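Local atomic coordinates of cysteine desulfurase (Thermococcus onnurineus, PDB entry 5B89), a protein that probably catalyses the pyridoxal 5'-phosphate-dependent transfer of sulfur from L-cysteine to a sulfur carrier, releasing L-alanine. Residues 247-250 with 256-259; 275-278 with 282-285. All blocks are in the same frame, centred on the assembly; numbering follows the deposited sequence.

Contact 1. Residues 247-250 with 256-259; sequences LYIR and TFEP
Leu247 and Ile249, two residues apart on strand 245-249, both send their side chains to the ring of Phe257 in the loop that follows. The strand belongs to the large mixed sheet of the fold-type I PLP-dependent enzymes, the fold of the class-V aminotransferase family, and runs antiparallel to its neighbours 100-103 and 229-233. Leu247 makes the looser approach, its CD2 lying 4.4 Å from CZ of Phe257; it also packs on helix 106-117. Strand alternation turns Tyr248 to the other side of the sheet, where its side chain packs on Leu230. Ile249 carries the main part of the contact, its CG1 branch anti to the carbonyl carbon (chi1 -55°) and extended through chi2 of 170°, which carries CD1 out to the ring. The side chains of Ile249 and Phe257 cross at about a right angle, and CD1 of Ile249 and CD2 of Leu247 both approach the ring obliquely. With chi1 at -175°, the Phe257 ring extends away from its backbone N toward the strand, and it also meets Phe229 and Leu117. The CA atoms of Ile249 and Phe257 stay 8.6 Å apart, while CD1 of Ile249 comes within 3.7 Å of CE2 of Phe257.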
loop_
_atom_site.group_PDB
_atom_site.type_symbol
_atom_site.label_atom_id
_atom_site.label_comp_id
_atom_site.label_asym_id
_atom_site.label_seq_id
_atom_site.Cartn_x
_atom_site.Cartn_y
_atom_site.Cartn_z
ATOM N N LEU B 247 7.280 5.197 7.025
ATOM C CA LEU B 247 7.048 6.234 8.008
ATOM C C LEU B 247 7.898 5.906 9.227
ATOM O O LEU B 247 7.714 4.875 9.902
ATOM C CB LEU B 247 5.611 6.388 8.385
ATOM C CG LEU B 247 5.304 7.418 9.546
ATOM C CD1 LEU B 247 5.771 8.742 9.136
ATOM C CD2 LEU B 247 3.847 7.346 9.908
ATOM N N TYR B 248 8.857 6.811 9.531
ATOM C CA TYR B 248 9.575 6.763 10.791
ATOM C C TYR B 248 8.886 7.574 11.804
ATOM O O TYR B 248 8.481 8.708 11.554
ATOM C CB TYR B 248 10.983 7.368 10.570
ATOM C CG TYR B 248 11.765 7.796 11.816
ATOM C CD1 TYR B 248 12.369 6.851 12.621
ATOM C CD2 TYR B 248 11.787 9.086 12.178
ATOM C CE1 TYR B 248 13.100 7.229 13.687
ATOM C CE2 TYR B 248 12.491 9.477 13.266
ATOM C CZ TYR B 248 13.114 8.533 14.017
ATOM O OH TYR B 248 13.891 8.855 15.192
ATOM N N ILE B 249 8.691 6.934 12.963
ATOM C CA ILE B 249 8.093 7.543 14.173
ATOM C C ILE B 249 9.047 7.418 15.298
ATOM O O ILE B 249 9.359 6.324 15.788
ATOM C CB ILE B 249 6.798 6.855 14.562
ATOM C CG1 ILE B 249 5.767 6.832 13.412
ATOM C CG2 ILE B 249 6.231 7.454 15.834
ATOM C CD1 ILE B 249 4.567 5.971 13.669
ATOM N N ARG B 250 9.642 8.552 15.724
ATOM C CA ARG B 250 10.566 8.450 16.873
ATOM C C ARG B 250 9.829 8.004 18.162
ATOM O O ARG B 250 8.705 8.355 18.414
ATOM C CB ARG B 250 11.141 9.881 17.050
ATOM C CG ARG B 250 12.254 9.953 18.097
ATOM C CD ARG B 250 13.210 11.109 17.990
ATOM N NE ARG B 250 12.489 12.177 18.451
ATOM C CZ ARG B 250 12.553 12.669 19.714
ATOM N NH1 ARG B 250 13.223 12.021 20.691
ATOM N NH2 ARG B 250 11.879 13.808 20.004
ATOM N N THR B 256 1.783 9.252 22.121
ATOM C CA THR B 256 1.136 10.493 21.681
ATOM C C THR B 256 0.400 10.157 20.329
ATOM O O THR B 256 -0.701 10.511 20.094
ATOM C CB THR B 256 2.184 11.616 21.380
ATOM O OG1 THR B 256 2.872 11.935 22.580
ATOM C CG2 THR B 256 1.521 12.915 20.798
ATOM N N PHE B 257 1.077 9.391 19.474
ATOM C CA PHE B 257 0.605 9.234 18.100
ATOM C C PHE B 257 -0.527 8.255 18.019
ATOM O O PHE B 257 -0.288 7.072 18.325
ATOM C CB PHE B 257 1.789 8.754 17.276
ATOM C CG PHE B 257 1.508 8.650 15.773
ATOM C CD1 PHE B 257 1.354 9.790 15.008
ATOM C CD2 PHE B 257 1.435 7.456 15.162
ATOM C CE1 PHE B 257 1.074 9.689 13.675
ATOM C CE2 PHE B 257 1.176 7.356 13.788
ATOM C CZ PHE B 257 0.966 8.490 13.087
ATOM N N GLU B 258 -1.707 8.645 17.560
ATOM C CA GLU B 258 -2.841 7.751 17.471
ATOM C C GLU B 258 -2.845 7.007 16.171
ATOM O O GLU B 258 -2.729 7.613 15.155
ATOM C CB GLU B 258 -4.083 8.537 17.575
ATOM C CG GLU B 258 -5.287 7.691 17.649
ATOM C CD GLU B 258 -6.563 8.450 17.401
ATOM O OE1 GLU B 258 -7.450 7.742 16.898
ATOM O OE2 GLU B 258 -6.667 9.690 17.664
ATOM N N PRO B 259 -2.795 5.678 16.177
ATOM C CA PRO B 259 -2.779 4.962 14.898
ATOM C C PRO B 259 -3.963 5.273 14.044
ATOM O O PRO B 259 -5.108 4.957 14.454
ATOM C CB PRO B 259 -2.729 3.516 15.283
ATOM C CG PRO B 259 -3.034 3.445 16.704
ATOM C CD PRO B 259 -2.760 4.742 17.354
#

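Contact 2. Residues 275-278 with 282-285; sequences YKLT and ERFE
The side chain of Arg283 reaches back to the main chain of Thr278, where NE donates to the carbonyl O of Thr278 at 2.7 Å. The bond is almost straight, with an N-H...O angle of 176°. The acceptor lies at the edge of the guanidinium, 5° out of its plane, and NE in turn sits in the carbonyl plane. The aliphatic part of the arginine wraps the same oxygen: CB of Arg283 is 3.3 Å from O of Thr278. Beside this bond, CG2 of Thr278 packs at 3.8 Å against CB of Glu282, and CB of Leu277 meets CG of Arg283 at 4.2 Å. A water bridges the side chains of Thr278 and Glu282, 3.2 Å from OG1 of Thr278 and donating to OE1 of Glu282 at 2.9 Å. The carboxylate turns back to that water because the Glu282 chain bends at chi2 (81°).

Further out, Thr278 follows strand 274-277 of a two-stranded antiparallel hairpin and pairs through its backbone with Thr266, while Leu277 packs on Leu139 of the second subunit. Arg283 lies in the 3-10 segment 282-284, with its CB over the centre of the Phe284 ring. The turn closes through Glu285 N to Glu282 O at 3.1 Å, and the Glu285 carboxylate is tied to Arg86 and Tyr82. Were Arg283 replaced by alanine, the Thr278 carbonyl would probably lose its NE donor, and the packing of the arginine CG against CB of Leu277 would go with it. The ion pair from Arg283 to Glu279 is long and weak, whereas the bond to Thr278 joins a charged donor to a neutral carbonyl, nearly straight and in plane; it is likely to be charge-assisted and to fix the orientation of the guanidinium.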
loop_
_atom_site.group_PDB
_atom_site.type_symbol
_atom_site.label_atom_id
_atom_site.label_comp_id
_atom_site.label_asym_id
_atom_site.label_seq_id
_atom_site.Cartn_x
_atom_site.Cartn_y
_atom_site.Cartn_z
ATOM N N TYR B 275 -11.424 -2.904 22.257
ATOM C CA TYR B 275 -10.115 -3.478 21.898
ATOM C C TYR B 275 -8.987 -2.834 22.655
ATOM O O TYR B 275 -9.106 -1.739 23.158
ATOM C CB TYR B 275 -9.872 -3.286 20.342
ATOM C CG TYR B 275 -9.890 -1.784 19.934
ATOM C CD1 TYR B 275 -11.073 -1.089 19.552
ATOM C CD2 TYR B 275 -8.664 -1.050 19.834
ATOM C CE1 TYR B 275 -11.021 0.257 19.189
ATOM C CE2 TYR B 275 -8.644 0.276 19.476
ATOM C CZ TYR B 275 -9.787 0.900 19.121
ATOM O OH TYR B 275 -9.757 2.218 18.790
ATOM N N LYS B 276 -7.875 -3.531 22.700
ATOM C CA LYS B 276 -6.550 -3.021 23.208
ATOM C C LYS B 276 -5.537 -3.239 22.067
ATOM O O LYS B 276 -5.423 -4.326 21.488
ATOM C CB LYS B 276 -6.110 -3.791 24.432
ATOM C CG LYS B 276 -7.049 -3.633 25.619
ATOM C CD LYS B 276 -6.467 -4.541 26.675
ATOM C CE LYS B 276 -7.204 -4.274 27.994
ATOM N NZ LYS B 276 -8.608 -4.668 27.853
ATOM N N LEU B 277 -4.734 -2.191 21.828
ATOM C CA LEU B 277 -3.706 -2.304 20.745
ATOM C C LEU B 277 -2.404 -2.868 21.223
ATOM O O LEU B 277 -2.142 -2.762 22.452
ATOM C CB LEU B 277 -3.511 -0.954 20.149
ATOM C CG LEU B 277 -4.772 -0.397 19.459
ATOM C CD1 LEU B 277 -4.496 0.967 18.901
ATOM C CD2 LEU B 277 -5.344 -1.320 18.363
ATOM N N THR B 278 -1.651 -3.508 20.348
ATOM C CA THR B 278 -0.300 -3.987 20.598
ATOM C C THR B 278 0.763 -2.869 20.514
ATOM O O THR B 278 0.399 -1.688 20.428
ATOM C CB THR B 278 0.071 -5.126 19.672
ATOM O OG1 THR B 278 1.143 -5.866 20.285
ATOM C CG2 THR B 278 0.312 -4.744 18.271
ATOM N N GLU B 282 3.942 -2.946 15.038
ATOM C CA GLU B 282 2.681 -3.603 14.596
ATOM C C GLU B 282 1.483 -2.832 14.984
ATOM O O GLU B 282 0.431 -2.930 14.271
ATOM C CB GLU B 282 2.600 -5.009 15.188
ATOM C CG GLU B 282 3.578 -5.973 14.602
ATOM C CD GLU B 282 5.007 -5.866 15.187
ATOM O OE1 GLU B 282 5.208 -5.152 16.224
ATOM O OE2 GLU B 282 5.928 -6.520 14.622
ATOM N N ARG B 283 1.486 -1.981 16.039
ATOM C CA ARG B 283 0.395 -1.127 16.411
ATOM C C ARG B 283 -0.095 -0.278 15.228
ATOM O O ARG B 283 -1.234 0.145 15.207
ATOM C CB ARG B 283 0.836 -0.167 17.574
ATOM C CG ARG B 283 -0.208 0.742 18.100
ATOM C CD ARG B 283 0.282 1.744 19.174
ATOM N NE ARG B 283 0.712 1.037 20.329
ATOM C CZ ARG B 283 1.320 1.660 21.358
ATOM N NH1 ARG B 283 1.594 2.966 21.273
ATOM N NH2 ARG B 283 1.674 0.975 22.440
ATOM N N PHE B 284 0.843 0.042 14.324
ATOM C CA PHE B 284 0.585 0.996 13.225
ATOM C C PHE B 284 0.275 0.337 11.901
ATOM O O PHE B 284 -0.018 1.093 10.947
ATOM C CB PHE B 284 1.788 1.970 13.172
ATOM C CG PHE B 284 2.015 2.693 14.466
ATOM C CD1 PHE B 284 1.049 3.440 14.990
ATOM C CD2 PHE B 284 3.192 2.601 15.131
ATOM C CE1 PHE B 284 1.243 4.089 16.209
ATOM C CE2 PHE B 284 3.413 3.315 16.335
ATOM C CZ PHE B 284 2.419 4.018 16.862
ATOM N N GLU B 285 0.394 -0.988 11.802
ATOM C CA GLU B 285 0.320 -1.668 10.543
ATOM C C GLU B 285 -0.954 -2.543 10.482
ATOM O O GLU B 285 -0.924 -3.669 10.960
ATOM C CB GLU B 285 1.547 -2.506 10.307
ATOM C CG GLU B 285 2.796 -1.692 10.150
ATOM C CD GLU B 285 4.023 -2.494 9.757
ATOM O OE1 GLU B 285 4.144 -3.795 9.831
ATOM O OE2 GLU B 285 5.018 -1.826 9.345
HETATM O O HOH W 1 3.887 -6.043 18.614
#

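Contacts 1 and 2 follow each other along the chain, and their centres lie 12 Å apart. They meet directly: CD2 of Phe257 is 3.5 Å from CE1 of Phe284 in an edge-to-face pair of rings, and CG of Pro259 touches CD1 of Leu277 at 3.6 Å. The loop of 256-259 therefore sits between the large sheet and the hairpin end. Contact 1 is buried and contact 2 lies nearer the surface, yet both touch the second subunit. Neither includes a residue that lines the cofactor pocket; the side chain of Leu247 is about 11 Å from a bound pyridoxal phosphate, and that of Glu282 about 13 Å from one and about 14 Å from a bound alanine.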